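Local coordinates for TT1561 protein (Thermus thermophilus, PDB 1UF3) that binds calcium ions and is a predicted metal-dependent phosphoesterase of the calcineurin superfamily, its function not yet established, at residues N96-F101 with L129-W134; P70-A75 with L154-P159; P29-D34 with Y212-L217; A33-L38 with T102-P107; A47-Y52 with L81-N86. All coordinates share one frame; numbering follows the deposited sequence.

Interaction 1: residues N96-F101 with L129-W134; sequences NVHETF and LRYPAW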
# COMPACT_ATOMS: atom_id res chain seq x y z
N ASN A 96 -19.08 19.93 -4.37
CA ASN A 96 -20.28 20.55 -3.85
C ASN A 96 -21.36 19.75 -4.58
O ASN A 96 -21.41 19.78 -5.80
CB ASN A 96 -20.36 22.01 -4.30
CG ASN A 96 -21.75 22.43 -4.61
OD1 ASN A 96 -22.66 22.20 -3.81
ND2 ASN A 96 -21.96 23.03 -5.79
N VAL A 97 -22.19 19.02 -3.84
CA VAL A 97 -23.24 18.22 -4.46
C VAL A 97 -24.61 18.89 -4.44
O VAL A 97 -25.62 18.29 -4.81
CB VAL A 97 -23.31 16.79 -3.84
CG1 VAL A 97 -22.03 15.99 -4.23
CG2 VAL A 97 -23.42 16.86 -2.32
N HIS A 98 -24.64 20.17 -4.06
CA HIS A 98 -25.89 20.93 -4.01
C HIS A 98 -26.54 20.98 -5.41
O HIS A 98 -25.97 21.53 -6.36
CB HIS A 98 -25.61 22.36 -3.47
CG HIS A 98 -26.82 23.24 -3.41
ND1 HIS A 98 -27.95 22.91 -2.67
CD2 HIS A 98 -27.10 24.42 -4.01
CE1 HIS A 98 -28.87 23.85 -2.84
NE2 HIS A 98 -28.38 24.77 -3.65
N GLU A 99 -27.72 20.38 -5.52
CA GLU A 99 -28.52 20.28 -6.76
C GLU A 99 -27.84 19.41 -7.81
O GLU A 99 -28.30 19.33 -8.95
CB GLU A 99 -28.81 21.66 -7.38
CG GLU A 99 -29.24 22.76 -6.42
CD GLU A 99 -29.50 24.08 -7.16
OE1 GLU A 99 -28.87 24.32 -8.21
OE2 GLU A 99 -30.34 24.88 -6.69
N THR A 100 -26.76 18.74 -7.46
CA THR A 100 -26.10 17.90 -8.43
C THR A 100 -25.69 16.56 -7.82
O THR A 100 -26.24 16.15 -6.79
CB THR A 100 -24.90 18.69 -9.10
OG1 THR A 100 -24.44 17.98 -10.25
CG2 THR A 100 -23.78 18.90 -8.12
N PHE A 101 -24.72 15.86 -8.43
CA PHE A 101 -24.34 14.55 -7.90
C PHE A 101 -22.92 14.14 -8.27
O PHE A 101 -22.29 14.75 -9.13
CB PHE A 101 -25.30 13.51 -8.46
CG PHE A 101 -25.08 13.22 -9.92
CD1 PHE A 101 -24.19 12.21 -10.31
CD2 PHE A 101 -25.67 14.01 -10.89
CE1 PHE A 101 -23.89 12.01 -11.64
CE2 PHE A 101 -25.38 13.83 -12.23
CZ PHE A 101 -24.48 12.82 -12.61
N LEU A 129 -30.35 31.15 1.67
CA LEU A 129 -30.58 30.09 0.70
C LEU A 129 -31.84 29.41 1.18
O LEU A 129 -31.83 28.78 2.23
CB LEU A 129 -29.44 29.06 0.66
CG LEU A 129 -28.03 29.57 0.34
CD1 LEU A 129 -27.10 28.38 0.04
CD2 LEU A 129 -28.08 30.52 -0.84
N ARG A 130 -32.91 29.51 0.42
CA ARG A 130 -34.15 28.89 0.85
C ARG A 130 -34.87 28.36 -0.37
O ARG A 130 -35.05 29.09 -1.35
CB ARG A 130 -35.05 29.93 1.56
CG ARG A 130 -36.37 29.38 2.07
CD ARG A 130 -37.27 30.44 2.74
NE ARG A 130 -37.85 31.37 1.77
CZ ARG A 130 -37.43 32.61 1.54
NH1 ARG A 130 -36.40 33.12 2.22
NH2 ARG A 130 -38.02 33.35 0.61
N TYR A 131 -35.28 27.11 -0.32
CA TYR A 131 -35.99 26.57 -1.47
C TYR A 131 -37.24 25.86 -1.05
O TYR A 131 -37.26 25.15 -0.05
CB TYR A 131 -35.13 25.56 -2.27
CG TYR A 131 -33.72 26.01 -2.57
CD1 TYR A 131 -32.66 25.67 -1.74
CD2 TYR A 131 -33.45 26.78 -3.70
CE1 TYR A 131 -31.35 26.09 -2.03
CE2 TYR A 131 -32.15 27.20 -3.99
CZ TYR A 131 -31.12 26.85 -3.16
OH TYR A 131 -29.86 27.29 -3.43
N PRO A 132 -38.32 26.05 -1.81
CA PRO A 132 -39.58 25.37 -1.48
C PRO A 132 -39.42 23.89 -1.85
O PRO A 132 -38.67 23.54 -2.77
CB PRO A 132 -40.60 26.10 -2.34
CG PRO A 132 -39.78 26.57 -3.53
CD PRO A 132 -38.51 27.03 -2.90
N ALA A 133 -40.12 23.02 -1.13
CA ALA A 133 -40.02 21.58 -1.38
C ALA A 133 -40.04 21.17 -2.85
O ALA A 133 -39.23 20.34 -3.24
CB ALA A 133 -41.13 20.83 -0.63
N TRP A 134 -40.94 21.73 -3.65
CA TRP A 134 -41.00 21.35 -5.06
C TRP A 134 -39.66 21.55 -5.78
O TRP A 134 -39.36 20.82 -6.74
CB TRP A 134 -42.10 22.10 -5.82
CG TRP A 134 -41.85 23.58 -6.08
CD1 TRP A 134 -42.23 24.63 -5.29
CD2 TRP A 134 -41.16 24.16 -7.20
NE1 TRP A 134 -41.82 25.82 -5.84
CE2 TRP A 134 -41.17 25.56 -7.02
CE3 TRP A 134 -40.54 23.62 -8.34
CZ2 TRP A 134 -40.57 26.44 -7.93
CZ3 TRP A 134 -39.94 24.51 -9.25
CH2 TRP A 134 -39.96 25.90 -9.04
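His98 and Glu99, the corner residues of a type II beta turn from Val97 to Thr100, meet Tyr131 of strand 130-132 beside a calcium site of this calcineurin-type metallophosphoesterase fold. At the start of the segment Asn96 OD1 accepts from His98 N at 2.8 Å, an Asx turn in which the N-H comes from above the carbonyl plane; Tyr80 OH bonds the same oxygen. His98 follows with CG anti to the backbone N (chi1 179°), which sends its NE2 edge toward the tyrosine hydroxyl; the two side chains approach from opposite directions. His98 NE2 donates to Tyr131 OH over 2.9 Å, with 148° at the hydrogen and the oxygen 18° out of the imidazole plane. Gly114 N bonds ND1, so both ring nitrogens are held and the ring's rotation is fixed. The two rings sit oblique, their centroids 5.3 Å apart. Glu99 runs past the ring, its CG 3.5 Å above the centre of one His98 face. Its side chain crosses that of Tyr131 at about a right angle, and its carboxylate forms a salt bridge with Arg139. Glu99 and Glu125, the latter bonded to Tyr131 OH, are calcium ligands in structures of this protein, although neither binds the ion in this chain. Glu99 OE2 stops 4.0 Å from Tyr131 CE2.

Interaction 2: residues P70-A75 with L154-P159; sequences PGPQDA and LFHTMP. With CA (calcium ion), chain I.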
# COMPACT_ATOMS: atom_id res chain seq x y z
N PRO A 70 -24.33 23.61 1.01
CA PRO A 70 -24.34 24.84 1.80
C PRO A 70 -25.53 24.90 2.76
O PRO A 70 -26.49 24.12 2.63
CB PRO A 70 -24.42 25.91 0.72
CG PRO A 70 -25.36 25.27 -0.29
CD PRO A 70 -24.91 23.82 -0.34
N GLY A 71 -25.46 25.82 3.72
CA GLY A 71 -26.55 25.98 4.68
C GLY A 71 -27.38 27.22 4.36
O GLY A 71 -27.10 27.92 3.38
N PRO A 72 -28.41 27.51 5.17
CA PRO A 72 -29.25 28.69 4.92
C PRO A 72 -28.48 30.03 4.94
O PRO A 72 -28.89 30.98 4.30
CB PRO A 72 -30.31 28.61 6.03
CG PRO A 72 -30.35 27.11 6.36
CD PRO A 72 -28.90 26.74 6.33
N GLN A 73 -27.36 30.09 5.65
CA GLN A 73 -26.57 31.31 5.72
C GLN A 73 -25.42 31.49 4.68
O GLN A 73 -24.76 32.54 4.65
CB GLN A 73 -26.01 31.46 7.13
CG GLN A 73 -27.07 31.83 8.18
CD GLN A 73 -26.45 32.09 9.54
OE1 GLN A 73 -25.49 32.85 9.65
NE2 GLN A 73 -26.98 31.45 10.58
N ASP A 74 -25.19 30.49 3.84
CA ASP A 74 -24.13 30.55 2.83
C ASP A 74 -24.57 31.35 1.61
O ASP A 74 -24.53 30.85 0.47
CB ASP A 74 -23.71 29.12 2.42
CG ASP A 74 -22.92 28.42 3.50
OD1 ASP A 74 -21.85 28.93 3.90
OD2 ASP A 74 -23.36 27.34 3.96
N ALA A 75 -24.98 32.59 1.83
CA ALA A 75 -25.45 33.45 0.75
C ALA A 75 -24.65 34.76 0.58
O ALA A 75 -23.99 35.23 1.51
CB ALA A 75 -26.95 33.76 0.98
N LEU A 154 -27.38 14.50 1.06
CA LEU A 154 -26.89 15.51 2.01
C LEU A 154 -27.91 16.64 2.03
O LEU A 154 -28.22 17.22 1.01
CB LEU A 154 -25.52 16.06 1.60
CG LEU A 154 -24.31 15.34 2.19
CD1 LEU A 154 -24.15 13.98 1.51
CD2 LEU A 154 -23.05 16.20 2.00
N PHE A 155 -28.47 16.93 3.20
CA PHE A 155 -29.44 18.03 3.30
C PHE A 155 -29.08 18.84 4.53
O PHE A 155 -28.45 18.34 5.47
CB PHE A 155 -30.87 17.55 3.58
CG PHE A 155 -31.47 16.70 2.52
CD1 PHE A 155 -31.94 15.42 2.85
CD2 PHE A 155 -31.71 17.21 1.26
CE1 PHE A 155 -32.63 14.67 1.92
CE2 PHE A 155 -32.39 16.47 0.33
CZ PHE A 155 -32.87 15.19 0.66
N HIS A 156 -29.51 20.09 4.53
CA HIS A 156 -29.27 20.86 5.72
C HIS A 156 -30.51 20.62 6.62
O HIS A 156 -30.38 20.33 7.81
CB HIS A 156 -29.15 22.34 5.42
CG HIS A 156 -28.98 23.16 6.66
ND1 HIS A 156 -30.05 23.61 7.40
CD2 HIS A 156 -27.87 23.49 7.36
CE1 HIS A 156 -29.60 24.19 8.50
NE2 HIS A 156 -28.28 24.13 8.50
N THR A 157 -31.68 20.71 6.01
CA THR A 157 -32.97 20.56 6.66
C THR A 157 -33.28 19.14 7.14
O THR A 157 -33.21 18.19 6.38
CB THR A 157 -34.05 21.02 5.67
OG1 THR A 157 -33.82 22.40 5.36
CG2 THR A 157 -35.46 20.84 6.24
N MSE A 158 -33.60 19.01 8.43
CA MSE A 158 -33.92 17.71 9.02
C MSE A 158 -35.29 17.21 8.64
O MSE A 158 -36.24 17.99 8.52
CB MSE A 158 -33.88 17.79 10.54
CG MSE A 158 -32.54 17.85 11.16
SE MSE A 158 -32.68 17.24 12.99
CE MSE A 158 -33.41 15.49 12.66
N PRO A 159 -35.44 15.89 8.45
CA PRO A 159 -36.75 15.35 8.10
C PRO A 159 -37.59 15.17 9.38
O PRO A 159 -37.05 15.06 10.47
CB PRO A 159 -36.41 14.01 7.46
CG PRO A 159 -35.23 13.58 8.27
CD PRO A 159 -34.40 14.85 8.34
CA CA I . -22.02 35.86 2.61
O HOH W 1 -21.74 33.69 3.80
O HOH W 2 -20.96 34.54 0.72
O HOH W 3 -21.23 37.64 1.08
O HOH W 4 -22.93 38.51 2.66
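Pro72 rests on the His156 ring: its CD sits over the centre of one imidazole face, 3.3 Å from the ring centroid and only 5° off the ring normal, a close CH-pi contact. Pro72 CG follows over the rim, 3.7 Å from His156 ND1. The histidine ring is carried out to the proline by a first torsion that sets CG opposite the backbone N (chi1 177°). Gly71 adds its CA, 3.9 Å from His156 CD2; a CB at this glycine would crowd that carbon and clash with Pro72 CD. Residues 71-74 form a type I beta turn after strand 66-69, at the place where many calcineurin-superfamily enzymes carry their Gly-Asn-His-Asp/Glu motif, while His156 lies at the C-terminal side of the strand that carries Leu154. With a serine in place of His156, Pro72 CD would probably lose the ring face it rests on, and a gap would open beside the turn. The turn itself is tied by Asp74, whose OD2 takes the Gly71 N-H at 2.6 Å through its anti lone pair and also accepts from Leu42 N. Just beyond, Ala75 O binds a calcium ion at 2.3 Å, joined there by Lys45 O and Ala47 O.

Interaction 3: residues P29-D34 with Y212-L217; sequences PDTGAD and YSLLDL. With CA (calcium ion), chain S.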
# COMPACT_ATOMS: atom_id res chain seq x y z
N PRO A 29 -6.72 11.01 8.72
CA PRO A 29 -5.72 9.94 8.63
C PRO A 29 -5.72 9.05 9.86
O PRO A 29 -5.54 7.84 9.77
CB PRO A 29 -4.39 10.69 8.47
CG PRO A 29 -4.79 12.01 7.85
CD PRO A 29 -6.09 12.33 8.61
N ASP A 30 -5.92 9.65 11.03
CA ASP A 30 -5.91 8.84 12.23
C ASP A 30 -7.09 7.87 12.28
O ASP A 30 -6.94 6.76 12.77
CB ASP A 30 -5.88 9.73 13.47
CG ASP A 30 -5.78 8.92 14.75
OD1 ASP A 30 -6.71 9.00 15.57
OD2 ASP A 30 -4.78 8.19 14.92
N THR A 31 -8.26 8.26 11.77
CA THR A 31 -9.41 7.36 11.81
C THR A 31 -9.46 6.36 10.65
O THR A 31 -10.07 5.31 10.76
CB THR A 31 -10.74 8.12 11.80
OG1 THR A 31 -10.89 8.84 10.57
CG2 THR A 31 -10.81 9.08 12.96
N GLY A 32 -8.80 6.68 9.54
CA GLY A 32 -8.84 5.78 8.40
C GLY A 32 -10.03 6.08 7.52
O GLY A 32 -10.31 5.33 6.59
N ALA A 33 -10.72 7.19 7.79
CA ALA A 33 -11.88 7.58 6.99
C ALA A 33 -11.59 7.45 5.50
O ALA A 33 -10.46 7.73 5.06
CB ALA A 33 -12.25 9.00 7.29
N ASP A 34 -12.61 7.06 4.73
CA ASP A 34 -12.48 6.89 3.28
C ASP A 34 -13.03 8.07 2.54
O ASP A 34 -12.69 8.31 1.37
CB ASP A 34 -13.19 5.63 2.83
CG ASP A 34 -12.76 4.44 3.61
OD1 ASP A 34 -11.53 4.22 3.71
OD2 ASP A 34 -13.64 3.75 4.17
N TYR A 212 -18.43 15.76 15.81
CA TYR A 212 -18.35 15.04 14.54
C TYR A 212 -18.58 13.56 14.81
O TYR A 212 -18.55 13.10 15.96
CB TYR A 212 -16.97 15.26 13.88
CG TYR A 212 -15.85 14.56 14.59
CD1 TYR A 212 -15.50 13.25 14.28
CD2 TYR A 212 -15.18 15.20 15.63
CE1 TYR A 212 -14.50 12.59 14.99
CE2 TYR A 212 -14.19 14.56 16.35
CZ TYR A 212 -13.85 13.26 16.03
OH TYR A 212 -12.86 12.64 16.78
N SER A 213 -18.80 12.83 13.72
CA SER A 213 -19.03 11.40 13.76
C SER A 213 -18.23 10.70 12.64
O SER A 213 -17.90 11.30 11.61
CB SER A 213 -20.52 11.09 13.53
OG SER A 213 -21.39 11.67 14.51
N LEU A 214 -17.92 9.43 12.86
CA LEU A 214 -17.26 8.61 11.86
C LEU A 214 -18.31 7.51 11.64
O LEU A 214 -18.55 6.69 12.54
CB LEU A 214 -15.97 7.99 12.38
CG LEU A 214 -15.28 7.08 11.33
CD1 LEU A 214 -14.69 7.94 10.18
CD2 LEU A 214 -14.18 6.27 11.99
N LEU A 215 -18.98 7.55 10.50
CA LEU A 215 -20.00 6.56 10.19
C LEU A 215 -19.43 5.29 9.57
O LEU A 215 -18.54 5.35 8.71
CB LEU A 215 -21.05 7.10 9.22
CG LEU A 215 -21.41 8.56 8.97
CD1 LEU A 215 -22.84 8.57 8.50
CD2 LEU A 215 -21.21 9.45 10.18
N ASP A 216 -19.94 4.15 10.01
CA ASP A 216 -19.56 2.86 9.46
C ASP A 216 -20.75 2.48 8.58
O ASP A 216 -21.77 1.98 9.08
CB ASP A 216 -19.37 1.82 10.58
CG ASP A 216 -19.06 0.42 10.03
OD1 ASP A 216 -19.44 0.15 8.89
OD2 ASP A 216 -18.44 -0.39 10.74
N LEU A 217 -20.63 2.74 7.28
CA LEU A 217 -21.70 2.46 6.34
C LEU A 217 -22.27 1.06 6.35
O LEU A 217 -23.48 0.89 6.29
CB LEU A 217 -21.26 2.76 4.91
CG LEU A 217 -21.45 4.17 4.38
CD1 LEU A 217 -20.72 4.30 3.05
CD2 LEU A 217 -22.94 4.47 4.22
CA CA S . -9.81 3.63 4.91
O HOH W 5 -8.73 5.74 3.94
O HOH W 6 -9.02 2.24 3.01
O HOH W 7 -7.49 3.66 5.40
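Thr31 and Ala33 meet Leu214 where helix 27-31 ends and the chain turns into strand 35-39, the closing corner of a beta-alpha-beta crossover from strand 7-12. Thr31 and Leu214 reach toward each other tip to tip, Thr31 CB lying 3.9 Å from Leu214 CD2. The other methyl, CD1, faces Ala33 CB at 3.9 Å, so the fork of the leucine spans both residues. Thr31 OG1 sits between the backbone N and the carbonyl carbon (chi1 64°), from where it bonds back to Ala28 O in the last turn of the helix. Between the two contact residues, Gly32 leaves the helix with positive phi, a conformation that calls for glycine. Strand 211-216, which carries Leu214, lies antiparallel to 7-12, whose Leu9 also packs on Ala33. The far side of the corner holds a calcium ion shared with Met1 of a neighbouring subunit: it is bound by Gly32 O at 2.4 Å and by Asp34 OD1 at 2.2 Å.

Interaction 4: residues A33-L38 with T102-P107; sequences ADAIAL and TFWRGP. With CA (calcium ion), chain S.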
# COMPACT_ATOMS: atom_id res chain seq x y z
N ALA A 33 -10.72 7.19 7.79
CA ALA A 33 -11.88 7.58 6.99
C ALA A 33 -11.59 7.45 5.50
O ALA A 33 -10.46 7.73 5.06
CB ALA A 33 -12.25 9.00 7.29
N ASP A 34 -12.61 7.06 4.73
CA ASP A 34 -12.48 6.89 3.28
C ASP A 34 -13.03 8.07 2.54
O ASP A 34 -12.69 8.31 1.37
CB ASP A 34 -13.19 5.63 2.83
CG ASP A 34 -12.76 4.44 3.61
OD1 ASP A 34 -11.53 4.22 3.71
OD2 ASP A 34 -13.64 3.75 4.17
N ALA A 35 -13.90 8.82 3.23
CA ALA A 35 -14.49 9.99 2.65
C ALA A 35 -14.91 10.99 3.75
O ALA A 35 -14.88 10.66 4.94
CB ALA A 35 -15.66 9.61 1.82
N ILE A 36 -15.29 12.19 3.33
CA ILE A 36 -15.73 13.23 4.25
C ILE A 36 -17.01 13.80 3.68
O ILE A 36 -17.14 14.00 2.46
CB ILE A 36 -14.71 14.40 4.33
CG1 ILE A 36 -13.46 13.97 5.10
CG2 ILE A 36 -15.38 15.62 4.93
CD1 ILE A 36 -12.31 14.98 5.07
N ALA A 37 -17.99 14.03 4.55
CA ALA A 37 -19.24 14.62 4.12
C ALA A 37 -19.46 15.80 5.06
O ALA A 37 -19.37 15.66 6.28
CB ALA A 37 -20.38 13.63 4.23
N LEU A 38 -19.72 16.98 4.50
CA LEU A 38 -19.89 18.15 5.34
C LEU A 38 -21.10 18.99 4.94
O LEU A 38 -21.26 19.40 3.78
CB LEU A 38 -18.59 18.97 5.33
CG LEU A 38 -18.46 20.15 6.29
CD1 LEU A 38 -16.97 20.59 6.46
CD2 LEU A 38 -19.32 21.25 5.75
N THR A 102 -22.43 13.10 -7.60
CA THR A 102 -21.13 12.53 -7.95
C THR A 102 -21.16 11.07 -7.49
O THR A 102 -22.05 10.70 -6.73
CB THR A 102 -19.95 13.28 -7.28
OG1 THR A 102 -18.72 12.77 -7.81
CG2 THR A 102 -19.95 13.10 -5.78
N PHE A 103 -20.22 10.25 -7.97
CA PHE A 103 -20.16 8.84 -7.56
C PHE A 103 -18.93 8.59 -6.73
O PHE A 103 -17.85 9.11 -7.03
CB PHE A 103 -20.07 7.86 -8.74
CG PHE A 103 -21.31 7.77 -9.56
CD1 PHE A 103 -21.37 8.37 -10.81
CD2 PHE A 103 -22.40 7.02 -9.12
CE1 PHE A 103 -22.49 8.23 -11.61
CE2 PHE A 103 -23.53 6.88 -9.90
CZ PHE A 103 -23.59 7.48 -11.16
N TRP A 104 -19.09 7.81 -5.68
CA TRP A 104 -17.96 7.43 -4.86
C TRP A 104 -17.79 5.93 -5.09
O TRP A 104 -18.73 5.25 -5.50
CB TRP A 104 -18.25 7.64 -3.39
CG TRP A 104 -18.02 9.03 -2.90
CD1 TRP A 104 -17.52 10.09 -3.59
CD2 TRP A 104 -18.34 9.52 -1.59
NE1 TRP A 104 -17.50 11.22 -2.80
CE2 TRP A 104 -18.00 10.89 -1.56
CE3 TRP A 104 -18.89 8.93 -0.44
CZ2 TRP A 104 -18.20 11.70 -0.42
CZ3 TRP A 104 -19.08 9.73 0.70
CH2 TRP A 104 -18.74 11.09 0.69
N ARG A 105 -16.60 5.41 -4.84
CA ARG A 105 -16.38 3.99 -5.04
C ARG A 105 -17.22 3.17 -4.04
O ARG A 105 -17.24 3.46 -2.83
CB ARG A 105 -14.91 3.63 -4.90
CG ARG A 105 -14.65 2.26 -5.45
CD ARG A 105 -13.20 1.98 -5.71
NE ARG A 105 -13.05 0.59 -6.13
CZ ARG A 105 -11.89 -0.05 -6.20
NH1 ARG A 105 -10.76 0.57 -5.88
NH2 ARG A 105 -11.88 -1.32 -6.57
N GLY A 106 -17.91 2.17 -4.55
CA GLY A 106 -18.76 1.35 -3.71
C GLY A 106 -19.60 0.44 -4.58
O GLY A 106 -19.52 -0.77 -4.45
N PRO A 107 -20.40 1.00 -5.51
CA PRO A 107 -20.53 2.44 -5.73
C PRO A 107 -21.63 3.12 -4.92
O PRO A 107 -22.54 2.45 -4.40
CB PRO A 107 -20.82 2.53 -7.23
CG PRO A 107 -21.65 1.28 -7.47
CD PRO A 107 -20.98 0.22 -6.62
CA CA S . -9.81 3.63 4.91
O HOH W 5 -8.73 5.74 3.94
O HOH W 6 -9.02 2.24 3.01
O HOH W 7 -7.49 3.66 5.40
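The indole of Trp104 carries Ala35 CB on one face and Ile36 O at its edge. Ala35 CB stands 3.5 Å above the indole plane, offset toward the rim of the six-membered ring, 3.7 Å from that ring's centroid and 19° off its normal: a CH-pi contact made by a single methyl. Its nearest ring atoms are CH2 and CZ3, with CH2 at 3.6 Å. Ile36 O lies near the ring plane, 3.8 Å from Trp104 CH2. With the tryptophan CG anti to the carbonyl carbon (chi1 -84°) and the ring then turned by a chi2 near zero (-5°), the six-membered ring slides over the Ala35 methyl, while the CB of Ile36 points away, so this residue meets the indole through its carbonyl oxygen. Ile8, Pro65, Ala67 and Val110 also touch Trp104, so the ring is buried in an apolar setting. Ahead of Ala35, the Asp34 carboxylate takes the N-H groups of Arg6 and Tyr7 on OD2. Glu145 of a neighbouring subunit bonds Thr102 OG1 and Phe103 N. The contact links the two sheets of the calcineurin-type sandwich: strand 35-39, running parallel between 7-12 and 66-69, faces 101-104 and its antiparallel partner 108-118.

Interaction 5: residues A47-Y52 with L81-N86; sequences AKSRDY and LREAAN. With CA (calcium ion), chain I.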
# COMPACT_ATOMS: atom_id res chain seq x y z
N ALA A 47 -19.70 36.24 6.04
CA ALA A 47 -18.57 35.83 5.23
C ALA A 47 -18.72 36.17 3.75
O ALA A 47 -19.85 36.23 3.19
CB ALA A 47 -18.34 34.33 5.40
N LYS A 48 -17.57 36.41 3.13
CA LYS A 48 -17.47 36.74 1.70
C LYS A 48 -16.56 35.74 0.97
O LYS A 48 -15.97 34.85 1.58
CB LYS A 48 -16.89 38.15 1.51
CG LYS A 48 -17.74 39.28 2.11
CD LYS A 48 -17.20 40.66 1.67
CE LYS A 48 -18.18 41.79 2.00
NZ LYS A 48 -18.27 42.07 3.46
N SER A 49 -16.42 35.90 -0.34
CA SER A 49 -15.60 35.01 -1.15
C SER A 49 -14.29 34.55 -0.52
O SER A 49 -14.05 33.35 -0.38
CB SER A 49 -15.32 35.64 -2.50
OG SER A 49 -16.52 35.83 -3.22
N ARG A 50 -13.44 35.50 -0.13
CA ARG A 50 -12.15 35.15 0.43
C ARG A 50 -12.21 34.21 1.63
O ARG A 50 -11.26 33.48 1.89
CB ARG A 50 -11.35 36.40 0.80
CG ARG A 50 -12.05 37.34 1.78
CD ARG A 50 -11.15 38.54 2.14
NE ARG A 50 -10.31 38.96 1.02
CZ ARG A 50 -9.07 38.52 0.80
NH1 ARG A 50 -8.51 37.65 1.64
NH2 ARG A 50 -8.39 38.93 -0.26
N ASP A 51 -13.32 34.25 2.37
CA ASP A 51 -13.48 33.39 3.54
C ASP A 51 -13.71 31.94 3.08
O ASP A 51 -13.15 31.00 3.64
CB ASP A 51 -14.67 33.87 4.38
CG ASP A 51 -14.54 35.33 4.81
OD1 ASP A 51 -13.53 35.63 5.47
OD2 ASP A 51 -15.43 36.15 4.50
N TYR A 52 -14.54 31.78 2.06
CA TYR A 52 -14.82 30.44 1.55
C TYR A 52 -13.52 29.86 0.99
O TYR A 52 -13.24 28.67 1.14
CB TYR A 52 -15.91 30.52 0.47
CG TYR A 52 -17.30 30.67 1.07
CD1 TYR A 52 -17.93 31.91 1.12
CD2 TYR A 52 -17.97 29.57 1.60
CE1 TYR A 52 -19.19 32.05 1.68
CE2 TYR A 52 -19.23 29.69 2.16
CZ TYR A 52 -19.84 30.93 2.21
OH TYR A 52 -21.09 31.06 2.78
N LEU A 81 -20.55 29.04 -4.39
CA LEU A 81 -20.39 28.32 -5.65
C LEU A 81 -19.07 28.59 -6.40
O LEU A 81 -18.43 27.67 -6.92
CB LEU A 81 -21.56 28.59 -6.59
CG LEU A 81 -21.74 27.54 -7.71
CD1 LEU A 81 -22.19 26.21 -7.06
CD2 LEU A 81 -22.78 27.99 -8.74
N ARG A 82 -18.65 29.85 -6.46
CA ARG A 82 -17.42 30.17 -7.18
C ARG A 82 -16.19 29.60 -6.54
O ARG A 82 -15.29 29.09 -7.23
CB ARG A 82 -17.22 31.67 -7.34
CG ARG A 82 -16.05 31.98 -8.29
CD ARG A 82 -16.27 33.27 -9.06
NE ARG A 82 -15.35 33.36 -10.19
CZ ARG A 82 -15.19 34.45 -10.94
NH1 ARG A 82 -15.87 35.56 -10.68
NH2 ARG A 82 -14.34 34.43 -11.96
N GLU A 83 -16.13 29.70 -5.21
CA GLU A 83 -14.99 29.21 -4.47
C GLU A 83 -14.95 27.67 -4.46
O GLU A 83 -13.87 27.09 -4.35
CB GLU A 83 -15.00 29.78 -3.05
CG GLU A 83 -14.82 31.30 -3.02
CD GLU A 83 -13.52 31.75 -3.68
OE1 GLU A 83 -13.49 32.87 -4.25
OE2 GLU A 83 -12.53 31.00 -3.64
N ALA A 84 -16.12 27.04 -4.53
CA ALA A 84 -16.18 25.58 -4.57
C ALA A 84 -15.63 25.19 -5.96
O ALA A 84 -14.80 24.30 -6.08
CB ALA A 84 -17.63 25.09 -4.44
N ALA A 85 -16.11 25.90 -6.97
CA ALA A 85 -15.67 25.66 -8.34
C ALA A 85 -14.15 25.80 -8.45
O ALA A 85 -13.50 24.95 -9.07
CB ALA A 85 -16.39 26.61 -9.29
N ASN A 86 -13.58 26.85 -7.84
CA ASN A 86 -12.13 27.09 -7.85
C ASN A 86 -11.31 25.94 -7.23
O ASN A 86 -10.36 25.44 -7.85
CB ASN A 86 -11.75 28.39 -7.09
CG ASN A 86 -12.27 29.65 -7.78
OD1 ASN A 86 -12.57 29.65 -8.97
ND2 ASN A 86 -12.38 30.74 -7.01
CA CA I . -22.02 35.86 2.61
O HOH W 1 -21.74 33.69 3.80
O HOH W 2 -20.96 34.54 0.72
O HOH W 3 -21.23 37.64 1.08
O HOH W 4 -22.93 38.51 2.66
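Beside a calcium site, helix 49-59 packs on helix 77-90 through Glu83, which meets Ser49 and Tyr52. Glu83 CB lies 3.7 Å from Tyr52 CB, and CG comes within 3.4 Å of Ser49 O. The glutamate then bends at chi2 (-58°), folding its carboxylate alongside the first turn of the other helix, with OE1 3.8 Å from Ser49 CB. Asn86 ND2, one turn on, gives OE2 a weak hydrogen bond of 3.4 Å. Trimming Glu83 to an alanine would keep its CB but is likely to bare Ser49 O and deprive Asn86 ND2 of this weak acceptor. Lys48 stands at the N-cap position of helix 49-59, and its N donates to Asp51 OD2 at 2.6 Å on the anti lone pair. Tyr52 leads its ring away from Glu83; its OH bonds Asp74 OD1 and accepts from a calcium-bound water at 2.9 Å. Ala47 O binds the same calcium ion directly, at 2.3 Å, with Lys45 O and Ala75 O. Such neighbouring helices are typical of successive beta-alpha-beta crossovers, here linking the parallel strands 35-39, 66-69 and 94-96.

In the fold
Interactions 1, 3 and 4 are buried, while 2 and 5 are partly so. Only interaction 1 joins its segments by a hydrogen bond; interactions 2 and 4 each lay a carbon over an aromatic face in a CH-pi contact, interaction 3 packs aliphatic groups, and interaction 5 packs aliphatic carbons near a carboxylate. Interactions 1 and 2 touch, Leu129 N probably bonding Pro72 O, and His98 CB packing on Pro70 CD. Interactions 2 and 5 share one calcium ion and the Asp74-Tyr52 pair; interactions 3 and 4 share Ala33, Asp34 and another calcium ion, 3 packing against an antiparallel strand of the first sheet and 4 bridging to the second. Asn96 joins interaction 1 to Leu81 and Ala84 of interaction 5.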